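Endoglucanase (Fervidobacterium pennivorans DSM 9078, PDB 6KDD) probably hydrolyses beta-1,4-glucosidic bonds of cellulose or related beta-glucans. Local coordinates at residues P159-L162 with K163-E167. Residues are numbered along the deposited sequence; the frame is centred on the assembly and turned at random.
Sequences PKVL and KVIRE
R166 and L162, one helical turn apart, show how a charged side chain can lean on an apolar one while other residues hold its polar end. The leucine methyl CD1 lies over one face of the R166 guanidinium, 3.7 Å above its plane and displaced toward its rim, and is 3.8 Å from NE of R166. With CG anti to the carbonyl carbon (chi1 -74°), a bend at chi2 (-76°) brings the arginine's flat group against CD1 of L162, and D195 then takes NE in a salt bridge while NH1 reaches the carbonyls of N169 and R172. Shortened to an alanine, the residue would probably leave D195 without this salt-bridge partner and uncover the CD1 side of L162. The apolar pair lies one residue back, V161 CG1 to I165 CD1 at 3.8 Å. Along the backbone, K163, V164, I165 and R166 each donate N-H to the carbonyl four residues earlier, from 2.8 Å for R166 N to L162 O up to 3.3 Å for V164 N to K160 O. V161 packs on helix 112-129, whereas L162, I165 and R166 touch V174 of the next strand. These are successive i to i+4 contacts near the C-terminal end of helix 151-168, the crossover helix of a beta-alpha-beta unit in the TIM barrel.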
loop_
_atom_site.group_PDB
_atom_site.type_symbol
_atom_site.label_atom_id
_atom_site.label_comp_id
_atom_site.label_asym_id
_atom_site.label_seq_id
_atom_site.Cartn_x
_atom_site.Cartn_y
_atom_site.Cartn_z
ATOM N N PRO A 159 4.733 -14.675 -9.551
ATOM C CA PRO A 159 3.923 -15.410 -10.539
ATOM C C PRO A 159 3.293 -16.684 -9.993
ATOM O O PRO A 159 2.177 -17.039 -10.387
ATOM C CB PRO A 159 4.886 -15.648 -11.729
ATOM C CG PRO A 159 5.936 -14.548 -11.537
ATOM C CD PRO A 159 6.118 -14.485 -10.028
ATOM N N LYS A 160 3.971 -17.312 -9.034
ATOM C CA LYS A 160 3.486 -18.514 -8.374
ATOM C C LYS A 160 2.244 -18.234 -7.540
ATOM O O LYS A 160 1.252 -18.967 -7.624
ATOM C CB LYS A 160 4.591 -19.103 -7.492
ATOM C CG LYS A 160 5.718 -19.743 -8.298
ATOM C CD LYS A 160 6.961 -20.244 -7.546
ATOM C CE LYS A 160 8.108 -20.405 -8.541
ATOM N NZ LYS A 160 9.296 -21.092 -7.970
ATOM N N VAL A 161 2.337 -17.209 -6.677
ATOM C CA VAL A 161 1.175 -16.743 -5.938
ATOM C C VAL A 161 0.053 -16.364 -6.914
ATOM O O VAL A 161 -1.094 -16.776 -6.732
ATOM C CB VAL A 161 1.554 -15.592 -4.975
ATOM C CG1 VAL A 161 0.323 -15.001 -4.299
ATOM C CG2 VAL A 161 2.515 -16.081 -3.910
ATOM N N LEU A 162 0.370 -15.639 -7.979
ATOM C CA LEU A 162 -0.659 -15.155 -8.885
ATOM C C LEU A 162 -1.386 -16.332 -9.529
ATOM O O LEU A 162 -2.616 -16.326 -9.645
ATOM C CB LEU A 162 -0.025 -14.264 -9.955
ATOM C CG LEU A 162 -0.979 -13.760 -11.034
ATOM C CD1 LEU A 162 -2.102 -12.890 -10.450
ATOM C CD2 LEU A 162 -0.216 -12.987 -12.094
ATOM N N LYS A 163 -0.594 -17.329 -9.947
ATOM C CA LYS A 163 -1.151 -18.536 -10.533
ATOM C C LYS A 163 -2.259 -19.068 -9.629
ATOM O O LYS A 163 -3.382 -19.290 -10.104
ATOM C CB LYS A 163 -0.075 -19.602 -10.779
ATOM C CG LYS A 163 -0.558 -20.836 -11.534
ATOM C CD LYS A 163 -1.100 -20.545 -12.939
ATOM C CE LYS A 163 -1.280 -21.792 -13.791
ATOM N NZ LYS A 163 -2.283 -22.728 -13.223
ATOM N N VAL A 164 -1.947 -19.239 -8.333
ATOM C CA VAL A 164 -2.951 -19.801 -7.439
ATOM C C VAL A 164 -4.129 -18.858 -7.188
ATOM O O VAL A 164 -5.257 -19.335 -7.090
ATOM C CB VAL A 164 -2.415 -20.508 -6.180
ATOM C CG1 VAL A 164 -1.075 -21.175 -6.436
ATOM C CG2 VAL A 164 -2.402 -19.667 -4.922
ATOM N N ILE A 165 -3.901 -17.535 -7.116
ATOM C CA ILE A 165 -5.034 -16.626 -6.934
ATOM C C ILE A 165 -5.967 -16.791 -8.130
ATOM O O ILE A 165 -7.200 -16.816 -7.995
ATOM C CB ILE A 165 -4.536 -15.174 -6.797
ATOM C CG1 ILE A 165 -3.758 -14.980 -5.492
ATOM C CG2 ILE A 165 -5.665 -14.163 -6.962
ATOM C CD1 ILE A 165 -3.000 -13.651 -5.411
ATOM N N ARG A 166 -5.353 -16.945 -9.309
ATOM C CA ARG A 166 -6.094 -16.960 -10.565
ATOM C C ARG A 166 -6.955 -18.218 -10.693
ATOM O O ARG A 166 -7.897 -18.236 -11.481
ATOM C CB ARG A 166 -5.150 -16.837 -11.762
ATOM C CG ARG A 166 -4.570 -15.449 -11.964
ATOM C CD ARG A 166 -5.604 -14.542 -12.572
ATOM N NE ARG A 166 -5.179 -13.159 -12.745
ATOM C CZ ARG A 166 -5.702 -12.131 -12.082
ATOM N NH1 ARG A 166 -6.650 -12.339 -11.176
ATOM N NH2 ARG A 166 -5.271 -10.910 -12.340
ATOM N N GLU A 167 -6.632 -19.263 -9.926
ATOM C CA GLU A 167 -7.376 -20.510 -10.014
ATOM C C GLU A 167 -8.800 -20.276 -9.520
ATOM O O GLU A 167 -9.743 -20.833 -10.074
ATOM C CB GLU A 167 -6.757 -21.597 -9.127
ATOM C CG GLU A 167 -5.436 -22.126 -9.666
ATOM C CD GLU A 167 -4.735 -23.170 -8.803
ATOM O OE1 GLU A 167 -3.770 -23.769 -9.295
ATOM O OE2 GLU A 167 -5.156 -23.402 -7.650
#